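Local coordinates for protein alpha-L-arabinosidase (Xanthomonas axonopodis pv. citri, PDB 6D25) that probably hydrolyses alpha-L-arabinofuranosyl side groups from arabinoxylans, including internally di-substituted ones, as a trimeric family GH51 enzyme, at residues M171-T175 and P229-I234; S264-Y268 and V297-I302; L292-L296 and T424-H430; V322-G326 and A369-Q373. One frame throughout, in Å; residues are numbered along the deposited sequence.

Contact 1. Residues M171-T175 and P229-I234; sequences MTAPT and PASQKI
Thr172, the last helical residue of helix 161-172, presses its side chain into a pocket formed by Pro229, Gln232 and Ile234. The side chains of Thr172 and Gln232 cross at about a right angle, with Thr172 CB 3.5 Å from Gln232 NE2 and the methyl CG2 also against the amide. Thr172 CG2 reaches the tip of Ile234, 4.1 Å from CD1. The hydroxyl lies between the backbone N and the carbonyl carbon (chi1 66°). From there it bonds back to Ala168 O one turn earlier, while Thr172 OG1 lies 3.8 Å from Pro229 CD in plain packing. Pro174 continues the apolar seam, with its CD 4.3 Å from Pro229 CB. Direct polar links between the segments are replaced by one water, which donates to Thr172 O at 2.8 Å, accepts from Gln232 NE2 at 2.9 Å and also bonds Ser231 OG. Trp192 O and Val194 N hold the two ends of the Gln232 amide and fix its rotation. A type I turn from Pro229 to Gln232 thus packs on a helix C-terminus through a bridging water, joining the connection after helix 161-172 to the loop into strand 235-238, at the N-terminal end of the strands of a (beta/alpha)8 barrel.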
loop_
_atom_site.group_PDB
_atom_site.type_symbol
_atom_site.label_atom_id
_atom_site.label_comp_id
_atom_site.label_asym_id
_atom_site.label_seq_id
_atom_site.Cartn_x
_atom_site.Cartn_y
_atom_site.Cartn_z
ATOM N N MET A 171 1.384 -22.725 -5.978
ATOM C CA MET A 171 2.297 -23.385 -6.917
ATOM C C MET A 171 3.233 -24.387 -6.212
ATOM O O MET A 171 3.619 -25.361 -6.862
ATOM C CB MET A 171 3.151 -22.365 -7.672
ATOM C CG MET A 171 2.347 -21.640 -8.769
ATOM S SD MET A 171 3.396 -20.576 -9.807
ATOM C CE MET A 171 3.744 -19.226 -8.691
ATOM N N THR A 172 3.629 -24.127 -4.957
ATOM C CA THR A 172 4.780 -24.867 -4.346
ATOM C C THR A 172 4.407 -25.686 -3.101
ATOM O O THR A 172 5.209 -26.480 -2.684
ATOM C CB THR A 172 5.919 -23.906 -3.949
ATOM O OG1 THR A 172 5.512 -23.019 -2.899
ATOM C CG2 THR A 172 6.415 -23.105 -5.130
ATOM N N ALA A 173 3.234 -25.518 -2.510
ATOM C CA ALA A 173 2.919 -26.178 -1.242
ATOM C C ALA A 173 2.758 -27.689 -1.443
ATOM O O ALA A 173 1.979 -28.113 -2.290
ATOM C CB ALA A 173 1.696 -25.583 -0.598
ATOM N N PRO A 174 3.484 -28.499 -0.640
ATOM C CA PRO A 174 3.310 -29.943 -0.657
ATOM C C PRO A 174 2.239 -30.450 0.313
ATOM O O PRO A 174 1.910 -31.630 0.275
ATOM C CB PRO A 174 4.709 -30.459 -0.236
ATOM C CG PRO A 174 5.144 -29.439 0.788
ATOM C CD PRO A 174 4.609 -28.128 0.240
ATOM N N THR A 175 1.727 -29.590 1.180
ATOM C CA THR A 175 0.743 -29.993 2.216
ATOM C C THR A 175 -0.657 -30.121 1.588
ATOM O O THR A 175 -0.830 -29.896 0.379
ATOM C CB THR A 175 0.710 -28.924 3.318
ATOM O OG1 THR A 175 0.483 -27.633 2.721
ATOM C CG2 THR A 175 1.983 -28.944 4.134
ATOM N N PRO A 229 8.629 -22.922 1.026
ATOM C CA PRO A 229 8.350 -24.061 1.916
ATOM C C PRO A 229 9.662 -24.801 2.241
ATOM O O PRO A 229 10.725 -24.493 1.676
ATOM C CB PRO A 229 7.388 -24.901 1.078
ATOM C CG PRO A 229 7.905 -24.678 -0.340
ATOM C CD PRO A 229 8.389 -23.241 -0.382
ATOM N N ALA A 230 9.601 -25.794 3.123
ATOM C CA ALA A 230 10.797 -26.571 3.513
ATOM C C ALA A 230 11.376 -27.325 2.311
ATOM O O ALA A 230 12.558 -27.595 2.260
ATOM C CB ALA A 230 10.452 -27.535 4.626
ATOM N N SER A 231 10.545 -27.580 1.307
ATOM C CA SER A 231 10.837 -28.484 0.200
ATOM C C SER A 231 11.596 -27.824 -0.955
ATOM O O SER A 231 12.073 -28.518 -1.809
ATOM C CB SER A 231 9.527 -29.108 -0.296
ATOM O OG SER A 231 8.480 -28.160 -0.306
ATOM N N GLN A 232 11.683 -26.501 -1.038
ATOM C CA GLN A 232 12.401 -25.839 -2.130
ATOM C C GLN A 232 12.667 -24.375 -1.747
ATOM O O GLN A 232 11.936 -23.788 -0.944
ATOM C CB GLN A 232 11.623 -25.872 -3.453
ATOM C CG GLN A 232 10.295 -25.131 -3.434
ATOM C CD GLN A 232 9.629 -25.114 -4.787
ATOM O OE1 GLN A 232 10.058 -24.337 -5.676
ATOM N NE2 GLN A 232 8.608 -25.978 -4.952
ATOM N N LYS A 233 13.675 -23.822 -2.363
ATOM C CA LYS A 233 14.059 -22.414 -2.132
ATOM C C LYS A 233 13.582 -21.542 -3.303
ATOM O O LYS A 233 13.920 -21.799 -4.467
ATOM C CB LYS A 233 15.577 -22.371 -1.964
ATOM C CG LYS A 233 16.165 -20.978 -1.917
ATOM C CD LYS A 233 15.869 -20.213 -0.662
ATOM C CE LYS A 233 16.979 -19.203 -0.374
ATOM N NZ LYS A 233 16.492 -18.151 0.530
ATOM N N ILE A 234 12.797 -20.525 -2.980
ATOM C CA ILE A 234 12.337 -19.498 -3.941
ATOM C C ILE A 234 13.255 -18.271 -3.808
ATOM O O ILE A 234 13.206 -17.572 -2.802
ATOM C CB ILE A 234 10.875 -19.126 -3.690
ATOM C CG1 ILE A 234 9.976 -20.370 -3.696
ATOM C CG2 ILE A 234 10.397 -18.105 -4.721
ATOM C CD1 ILE A 234 8.523 -20.105 -3.335
HETATM O O HOH W 1 7.632 -27.795 -2.884
#

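Contact 2. Residues S264-Y268 and V297-I302; sequences SMHYY and VMDELI
Tyr267 receives a methyl group of Leu301 on one face of its ring, which makes a CH-pi contact the centre of the packing between strand 264-268 and helix 297-302. Leu301 CD1 stands 3.7 Å from the ring centroid, 27° off the normal, and is displaced toward the CG side, where it lies 3.4 Å from Tyr267 CG. The phenol can present this face because CG extends anti to the backbone N (chi1 177°), sending the ring out from the strand toward the helix. At its far end the hydroxyl, Tyr267 OH, passes 3.6 Å from Val297 CB, and its polar needs are met by Arg294 O one turn back in the same helix. The strand and helix run at 160° to each other, nearly antiparallel, as expected for the first half of a beta-alpha-beta crossover in a (beta/alpha)8 barrel, where strand 319-325 completes the unit. Sulfur-rich packing fills the rest. Met298 bends at both chi2 and chi3 and brings CE to the edge of the tyrosine ring, 4.0 Å from Tyr267 CB. Met265, bent at chi3, places CE 3.9 Å from Met298 SD and 4.0 Å from Leu301 CB. The Met265 and Ile302 side chains cross at about a right angle, Met265 SD 4.1 Å from Ile302 CG1.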
loop_
_atom_site.group_PDB
_atom_site.type_symbol
_atom_site.label_atom_id
_atom_site.label_comp_id
_atom_site.label_asym_id
_atom_site.label_seq_id
_atom_site.Cartn_x
_atom_site.Cartn_y
_atom_site.Cartn_z
ATOM N N SER A 264 17.259 -6.638 -10.454
ATOM C CA SER A 264 17.088 -6.585 -11.903
ATOM C C SER A 264 17.584 -5.244 -12.459
ATOM O O SER A 264 17.504 -4.247 -11.808
ATOM C CB SER A 264 15.683 -6.872 -12.308
ATOM O OG SER A 264 14.844 -5.836 -11.879
ATOM N N MET A 265 18.149 -5.262 -13.636
ATOM C CA MET A 265 18.427 -4.062 -14.394
ATOM C C MET A 265 17.899 -4.263 -15.820
ATOM O O MET A 265 17.798 -5.379 -16.273
ATOM C CB MET A 265 19.917 -3.733 -14.420
ATOM C CG MET A 265 20.793 -4.708 -15.122
ATOM S SD MET A 265 22.478 -3.959 -15.454
ATOM C CE MET A 265 22.124 -2.992 -16.920
ATOM N N HIS A 266 17.546 -3.173 -16.467
ATOM C CA HIS A 266 16.924 -3.185 -17.793
ATOM C C HIS A 266 17.699 -2.211 -18.680
ATOM O O HIS A 266 17.922 -1.071 -18.248
ATOM C CB HIS A 266 15.457 -2.735 -17.748
ATOM C CG HIS A 266 14.581 -3.643 -16.960
ATOM N ND1 HIS A 266 13.296 -3.340 -16.630
ATOM C CD2 HIS A 266 14.760 -4.900 -16.519
ATOM C CE1 HIS A 266 12.741 -4.339 -15.991
ATOM N NE2 HIS A 266 13.614 -5.304 -15.898
ATOM N N TYR A 267 18.079 -2.665 -19.897
ATOM C CA TYR A 267 18.642 -1.753 -20.885
ATOM C C TYR A 267 18.337 -2.258 -22.295
ATOM O O TYR A 267 18.838 -3.309 -22.706
ATOM C CB TYR A 267 20.160 -1.622 -20.740
ATOM C CG TYR A 267 20.782 -0.737 -21.797
ATOM C CD1 TYR A 267 20.465 0.612 -21.861
ATOM C CD2 TYR A 267 21.635 -1.250 -22.765
ATOM C CE1 TYR A 267 20.963 1.436 -22.852
ATOM C CE2 TYR A 267 22.140 -0.439 -23.766
ATOM C CZ TYR A 267 21.817 0.908 -23.815
ATOM O OH TYR A 267 22.314 1.700 -24.829
ATOM N N TYR A 268 17.547 -1.484 -23.025
ATOM C CA TYR A 268 17.231 -1.739 -24.415
ATOM C C TYR A 268 18.175 -0.961 -25.319
ATOM O O TYR A 268 18.584 0.169 -25.032
ATOM C CB TYR A 268 15.799 -1.317 -24.739
ATOM C CG TYR A 268 14.762 -2.220 -24.141
ATOM C CD1 TYR A 268 14.450 -3.426 -24.740
ATOM C CD2 TYR A 268 14.130 -1.902 -22.954
ATOM C CE1 TYR A 268 13.512 -4.281 -24.184
ATOM C CE2 TYR A 268 13.209 -2.770 -22.379
ATOM C CZ TYR A 268 12.883 -3.959 -23.001
ATOM O OH TYR A 268 11.970 -4.828 -22.440
ATOM N N VAL A 297 26.983 -0.068 -24.728
ATOM C CA VAL A 297 26.836 0.712 -23.506
ATOM C C VAL A 297 26.518 -0.238 -22.311
ATOM O O VAL A 297 26.825 0.072 -21.154
ATOM C CB VAL A 297 25.759 1.796 -23.704
ATOM C CG1 VAL A 297 25.388 2.484 -22.395
ATOM C CG2 VAL A 297 26.161 2.838 -24.731
ATOM N N MET A 298 25.935 -1.397 -22.600
ATOM C CA MET A 298 25.691 -2.425 -21.562
ATOM C C MET A 298 26.930 -2.643 -20.675
ATOM O O MET A 298 26.788 -2.845 -19.467
ATOM C CB MET A 298 25.269 -3.743 -22.205
ATOM C CG MET A 298 24.970 -4.857 -21.219
ATOM S SD MET A 298 23.498 -4.599 -20.223
ATOM C CE MET A 298 22.187 -5.029 -21.364
ATOM N N ASP A 299 28.139 -2.624 -21.256
ATOM C CA ASP A 299 29.320 -2.894 -20.466
ATOM C C ASP A 299 29.532 -1.802 -19.397
ATOM O O ASP A 299 29.808 -2.110 -18.249
ATOM C CB ASP A 299 30.579 -3.042 -21.318
ATOM C CG ASP A 299 31.758 -3.474 -20.455
ATOM O OD1 ASP A 299 31.748 -4.573 -19.938
ATOM O OD2 ASP A 299 32.631 -2.670 -20.244
ATOM N N GLU A 300 29.397 -0.529 -19.786
ATOM C CA GLU A 300 29.535 0.589 -18.854
ATOM C C GLU A 300 28.463 0.506 -17.754
ATOM O O GLU A 300 28.757 0.713 -16.577
ATOM C CB GLU A 300 29.429 1.916 -19.617
ATOM C CG GLU A 300 29.421 3.122 -18.719
ATOM C CD GLU A 300 29.203 4.455 -19.424
ATOM O OE1 GLU A 300 29.260 4.491 -20.688
ATOM O OE2 GLU A 300 28.985 5.446 -18.681
ATOM N N LEU A 301 27.212 0.238 -18.140
ATOM C CA LEU A 301 26.112 0.137 -17.163
ATOM C C LEU A 301 26.400 -0.981 -16.160
ATOM O O LEU A 301 26.277 -0.763 -14.937
ATOM C CB LEU A 301 24.795 -0.139 -17.886
ATOM C CG LEU A 301 24.309 0.950 -18.841
ATOM C CD1 LEU A 301 23.028 0.488 -19.511
ATOM C CD2 LEU A 301 24.098 2.295 -18.150
ATOM N N ILE A 302 26.765 -2.173 -16.635
ATOM C CA ILE A 302 27.053 -3.264 -15.709
ATOM C C ILE A 302 28.197 -2.882 -14.763
ATOM O O ILE A 302 28.124 -3.126 -13.549
ATOM C CB ILE A 302 27.341 -4.566 -16.464
ATOM C CG1 ILE A 302 26.052 -5.083 -17.110
ATOM C CG2 ILE A 302 27.975 -5.595 -15.552
ATOM C CD1 ILE A 302 26.245 -6.233 -18.087
#

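Contact 3. Residues L292-L296 and T424-H430; sequences LSRTL and TQVPAVH
The junction between the catalytic barrel and the C-terminal beta-sandwich domain, an association familiar from GH51 enzymes, is made in part by Ser293 and Leu296 of a barrel helix against Val426 and its neighbours in a sandwich strand. Helix 292-296 crosses strand 424-427 at 60°, the axes 8.7 Å apart at their closest. Val426 points at the helix and sets CG1 3.7 Å from Ser293 CA, close enough to touch the helix backbone itself. Thr424 adds its methyl group on the same serine, CG2 to Ser293 CB being 3.8 Å. Leu296 divides its two methyls. CD1 lies 3.8 Å from Pro427 CD and also touches Val426 CB, whereas CD2 approaches the His430 ring obliquely, 4.1 Å from NE2. With OG anti to the backbone N (chi1 -178°), Ser293 can bond a water that in turn donates to Gln425 O at 2.7 Å, a polar bridge beside the apolar core. The imidazole is steadied from its other nitrogen, ND1, by Asp357 of helix 346-361. That helix also packs on Leu292 and Thr295, Leu448 contributes from a sandwich loop, and strand 407-421 pairs antiparallel with 424-435 in the sandwich sheet.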
loop_
_atom_site.group_PDB
_atom_site.type_symbol
_atom_site.label_atom_id
_atom_site.label_comp_id
_atom_site.label_asym_id
_atom_site.label_seq_id
_atom_site.Cartn_x
_atom_site.Cartn_y
_atom_site.Cartn_z
ATOM N N LEU A 292 25.112 -0.836 -32.864
ATOM C CA LEU A 292 26.130 -1.567 -32.161
ATOM C C LEU A 292 26.770 -0.696 -31.063
ATOM O O LEU A 292 27.083 -1.179 -29.980
ATOM C CB LEU A 292 27.170 -2.090 -33.167
ATOM C CG LEU A 292 26.629 -3.017 -34.254
ATOM C CD1 LEU A 292 27.765 -3.579 -35.102
ATOM C CD2 LEU A 292 25.793 -4.153 -33.645
ATOM N N SER A 293 26.979 0.586 -31.356
ATOM C CA SER A 293 27.496 1.529 -30.370
ATOM C C SER A 293 26.562 1.575 -29.154
ATOM O O SER A 293 27.001 1.476 -27.979
ATOM C CB SER A 293 27.661 2.884 -30.972
ATOM O OG SER A 293 28.215 3.790 -30.033
ATOM N N ARG A 294 25.276 1.712 -29.409
ATOM C CA ARG A 294 24.312 1.747 -28.327
ATOM C C ARG A 294 24.300 0.433 -27.544
ATOM O O ARG A 294 24.158 0.476 -26.316
ATOM C CB ARG A 294 22.913 2.090 -28.845
ATOM C CG ARG A 294 22.742 3.591 -29.031
ATOM C CD ARG A 294 21.417 3.952 -29.643
ATOM N NE ARG A 294 21.184 5.397 -29.710
ATOM C CZ ARG A 294 20.498 6.083 -28.794
ATOM N NH1 ARG A 294 20.377 7.388 -28.938
ATOM N NH2 ARG A 294 19.931 5.460 -27.763
ATOM N N THR A 295 24.438 -0.708 -28.207
ATOM C CA THR A 295 24.316 -1.970 -27.461
ATOM C C THR A 295 25.524 -2.126 -26.518
ATOM O O THR A 295 25.406 -2.676 -25.432
ATOM C CB THR A 295 24.078 -3.170 -28.382
ATOM O OG1 THR A 295 23.242 -4.116 -27.696
ATOM C CG2 THR A 295 25.357 -3.869 -28.769
ATOM N N LEU A 296 26.678 -1.612 -26.941
ATOM C CA LEU A 296 27.910 -1.784 -26.177
ATOM C C LEU A 296 27.897 -0.996 -24.850
ATOM O O LEU A 296 28.699 -1.285 -23.950
ATOM C CB LEU A 296 29.100 -1.370 -27.044
ATOM C CG LEU A 296 29.515 -2.419 -28.086
ATOM C CD1 LEU A 296 30.528 -1.818 -29.052
ATOM C CD2 LEU A 296 30.125 -3.613 -27.421
ATOM N N THR A 424 30.842 8.117 -35.280
ATOM C CA THR A 424 30.697 6.993 -34.339
ATOM C C THR A 424 31.872 6.030 -34.485
ATOM O O THR A 424 32.339 5.782 -35.597
ATOM C CB THR A 424 29.374 6.255 -34.580
ATOM O OG1 THR A 424 28.356 7.226 -34.369
ATOM C CG2 THR A 424 29.126 5.086 -33.657
ATOM N N GLN A 425 32.357 5.523 -33.348
ATOM C CA GLN A 425 33.376 4.495 -33.368
ATOM C C GLN A 425 33.026 3.398 -32.368
ATOM O O GLN A 425 32.471 3.651 -31.309
ATOM C CB GLN A 425 34.777 5.045 -33.114
ATOM C CG GLN A 425 35.018 5.681 -31.773
ATOM C CD GLN A 425 36.456 6.170 -31.726
ATOM O OE1 GLN A 425 37.049 6.598 -32.737
ATOM N NE2 GLN A 425 37.061 6.044 -30.559
ATOM N N VAL A 426 33.367 2.178 -32.768
ATOM C CA VAL A 426 33.249 0.969 -31.944
ATOM C C VAL A 426 34.505 0.127 -32.161
ATOM O O VAL A 426 35.211 0.328 -33.127
ATOM C CB VAL A 426 31.986 0.182 -32.312
ATOM C CG1 VAL A 426 30.728 0.991 -32.039
ATOM C CG2 VAL A 426 32.012 -0.299 -33.762
ATOM N N PRO A 427 34.776 -0.828 -31.271
ATOM C CA PRO A 427 35.856 -1.776 -31.565
ATOM C C PRO A 427 35.569 -2.527 -32.877
ATOM O O PRO A 427 34.440 -2.939 -33.095
ATOM C CB PRO A 427 35.911 -2.732 -30.350
ATOM C CG PRO A 427 34.575 -2.541 -29.667
ATOM C CD PRO A 427 34.203 -1.098 -29.931
ATOM N N ALA A 428 36.589 -2.685 -33.732
ATOM C CA ALA A 428 36.426 -3.409 -34.964
ATOM C C ALA A 428 36.042 -4.879 -34.673
ATOM O O ALA A 428 35.194 -5.442 -35.354
ATOM C CB ALA A 428 37.677 -3.330 -35.785
ATOM N N VAL A 429 36.702 -5.480 -33.681
ATOM C CA VAL A 429 36.447 -6.869 -33.314
ATOM C C VAL A 429 36.274 -6.952 -31.804
ATOM O O VAL A 429 36.951 -6.259 -31.025
ATOM C CB VAL A 429 37.586 -7.791 -33.791
ATOM C CG1 VAL A 429 37.428 -9.232 -33.303
ATOM C CG2 VAL A 429 37.713 -7.773 -35.320
ATOM N N HIS A 430 35.333 -7.802 -31.427
ATOM C CA HIS A 430 34.985 -8.046 -30.045
ATOM C C HIS A 430 34.872 -9.559 -29.856
ATOM O O HIS A 430 34.548 -10.270 -30.803
ATOM C CB HIS A 430 33.630 -7.372 -29.760
ATOM C CG HIS A 430 33.317 -7.149 -28.326
ATOM N ND1 HIS A 430 32.739 -8.135 -27.528
ATOM C CD2 HIS A 430 33.427 -6.043 -27.559
ATOM C CE1 HIS A 430 32.522 -7.630 -26.325
ATOM N NE2 HIS A 430 32.943 -6.359 -26.301
HETATM O O HOH W 2 30.596 3.692 -29.397
#

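Contact 4. Residues V322-G326 and A369-Q373; sequences VDEWG and ANIAQ. With GOL (glycerol), chain G.
Between Ala372 and Gln373 the peptide bond is cis although no proline follows, and just before it Ala372 N is gripped by Trp325 O at 2.9 Å, the donor lying close to the carbonyl direction (168° at the oxygen). A cis peptide near the end of the eighth strand is a recurring feature of clan GH-A barrels. The parallel pairing starts regularly, Asn370 N bonding Val322 O at 2.9 Å, then loosens where the chain turns a corner at Glu324, the bond from Trp325 N to Asn370 O being weak. Gly326 follows with phi at 122°, a backbone conformation suited to glycine. The indole of Trp325 lies along the second strand, with Ile371 CG1 over the centre of its six-membered ring, 9° off the normal, and Ile371 CD1 3.7 Å from Trp325 CH2. Asn370 OD1 sits 3.4 Å from Asp323 CB, while its ND2 is held by Gln51 and Asn93. At the C-terminal end of the strands, a glycerol, probably from the crystallisation liquor, links the segments: its O2 donates to Glu324 OE1 at 2.9 Å, and its O3 accepts from Gln373 NE2 at 2.9 Å. Glu324 also bonds Tyr268 and Arg95, and its place near the C-terminal end of the seventh strand is consistent with the nucleophile position of this clan. Strand 319-325 is flanked by 262-269, strand 366-371 bonds back to residues near strand 51-52, closing the barrel, and Phe359 of helix 346-361 meets Trp325 edge-to-face.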
loop_
_atom_site.group_PDB
_atom_site.type_symbol
_atom_site.label_atom_id
_atom_site.label_comp_id
_atom_site.label_asym_id
_atom_site.label_seq_id
_atom_site.Cartn_x
_atom_site.Cartn_y
_atom_site.Cartn_z
ATOM N N VAL A 322 20.039 -9.130 -15.547
ATOM C CA VAL A 322 19.720 -8.221 -16.625
ATOM C C VAL A 322 18.433 -8.739 -17.246
ATOM O O VAL A 322 18.500 -9.429 -18.268
ATOM C CB VAL A 322 20.849 -8.134 -17.661
ATOM C CG1 VAL A 322 20.541 -7.116 -18.778
ATOM C CG2 VAL A 322 22.156 -7.767 -16.991
ATOM N N ASP A 323 17.272 -8.441 -16.666
ATOM C CA ASP A 323 16.156 -9.309 -17.121
ATOM C C ASP A 323 15.319 -8.629 -18.206
ATOM O O ASP A 323 14.311 -9.202 -18.598
ATOM C CB ASP A 323 15.366 -9.907 -15.967
ATOM C CG ASP A 323 14.760 -8.838 -15.113
ATOM O OD1 ASP A 323 15.000 -7.673 -15.469
ATOM O OD2 ASP A 323 14.057 -9.194 -14.144
ATOM N N GLU A 324 15.795 -7.504 -18.752
ATOM C CA GLU A 324 15.341 -7.061 -20.094
ATOM C C GLU A 324 16.532 -6.443 -20.815
ATOM O O GLU A 324 17.132 -5.511 -20.302
ATOM C CB GLU A 324 14.179 -6.048 -20.039
ATOM C CG GLU A 324 12.984 -6.563 -19.268
ATOM C CD GLU A 324 11.826 -5.591 -19.087
ATOM O OE1 GLU A 324 11.850 -4.555 -19.775
ATOM O OE2 GLU A 324 10.937 -5.885 -18.236
ATOM N N TRP A 325 16.845 -6.980 -21.987
ATOM C CA TRP A 325 17.796 -6.402 -22.910
ATOM C C TRP A 325 17.401 -6.791 -24.341
ATOM O O TRP A 325 16.569 -7.674 -24.521
ATOM C CB TRP A 325 19.226 -6.839 -22.576
ATOM C CG TRP A 325 19.488 -8.298 -22.784
ATOM C CD1 TRP A 325 19.214 -9.304 -21.903
ATOM C CD2 TRP A 325 20.091 -8.929 -23.930
ATOM N NE1 TRP A 325 19.558 -10.518 -22.431
ATOM C CE2 TRP A 325 20.134 -10.319 -23.658
ATOM C CE3 TRP A 325 20.579 -8.473 -25.157
ATOM C CZ2 TRP A 325 20.645 -11.242 -24.575
ATOM C CZ3 TRP A 325 21.116 -9.380 -26.041
ATOM C CH2 TRP A 325 21.147 -10.748 -25.762
ATOM N N GLY A 326 18.024 -6.142 -25.296
ATOM C CA GLY A 326 17.782 -6.376 -26.719
ATOM C C GLY A 326 17.350 -5.134 -27.460
ATOM O O GLY A 326 17.255 -4.059 -26.896
ATOM N N ALA A 369 20.251 -13.239 -17.086
ATOM C CA ALA A 369 19.807 -12.270 -18.079
ATOM C C ALA A 369 18.662 -12.868 -18.879
ATOM O O ALA A 369 18.546 -14.081 -18.992
ATOM C CB ALA A 369 20.943 -11.830 -18.995
ATOM N N ASN A 370 17.791 -12.008 -19.357
ATOM C CA ASN A 370 16.626 -12.421 -20.133
ATOM C C ASN A 370 16.428 -11.441 -21.294
ATOM O O ASN A 370 16.167 -10.236 -21.094
ATOM C CB ASN A 370 15.345 -12.511 -19.314
ATOM C CG ASN A 370 15.446 -13.417 -18.108
ATOM O OD1 ASN A 370 16.041 -13.025 -17.108
ATOM N ND2 ASN A 370 14.880 -14.618 -18.194
ATOM N N ILE A 371 16.532 -11.949 -22.517
ATOM C CA ILE A 371 16.334 -11.125 -23.702
ATOM C C ILE A 371 14.837 -10.870 -23.891
ATOM O O ILE A 371 14.001 -11.781 -23.671
ATOM C CB ILE A 371 16.984 -11.780 -24.942
ATOM C CG1 ILE A 371 17.139 -10.769 -26.068
ATOM C CG2 ILE A 371 16.211 -13.010 -25.391
ATOM C CD1 ILE A 371 17.864 -11.233 -27.302
ATOM N N ALA A 372 14.503 -9.676 -24.353
ATOM C CA ALA A 372 13.131 -9.301 -24.653
ATOM C C ALA A 372 12.842 -9.446 -26.153
ATOM O O ALA A 372 13.477 -8.734 -26.940
ATOM C CB ALA A 372 12.905 -7.868 -24.239
ATOM N N GLN A 373 11.921 -10.301 -26.591
ATOM C CA GLN A 373 11.174 -11.311 -25.846
ATOM C C GLN A 373 11.226 -12.595 -26.683
ATOM O O GLN A 373 11.944 -12.625 -27.687
ATOM C CB GLN A 373 9.736 -10.846 -25.606
ATOM C CG GLN A 373 9.628 -9.720 -24.579
ATOM C CD GLN A 373 8.229 -9.427 -24.118
ATOM O OE1 GLN A 373 7.337 -10.286 -24.263
ATOM N NE2 GLN A 373 8.043 -8.239 -23.551
HETATM C C1 GOL G . 8.090 -4.698 -20.504
HETATM O O1 GOL G . 6.663 -4.923 -20.519
HETATM C C2 GOL G . 8.536 -3.856 -21.734
HETATM O O2 GOL G . 9.844 -3.329 -21.439
HETATM C C3 GOL G . 8.563 -4.701 -23.011
HETATM O O3 GOL G . 9.517 -5.812 -23.003
#

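Three of the four contacts lie close together between the barrel interior and the sandwich domain. The centres of contacts 4 and 2 are about 10 Å apart, those of 2 and 3 about 15 Å, those of 3 and 4 about 19 Å. Strands 262-269 and 319-325 are neighbours in the barrel sheet and connect contacts 2 and 4, while helix 285-312 serves contacts 2 and 3, so one helix packs both on the barrel sheet and on the sandwich domain. Along the chain contact 1 closes first, contacts 2 and 3 interleave, and contact 4 is nested within contact 3. Contact 1 stands apart, its centre about 45 Å from that of contact 3, across the chain's centre.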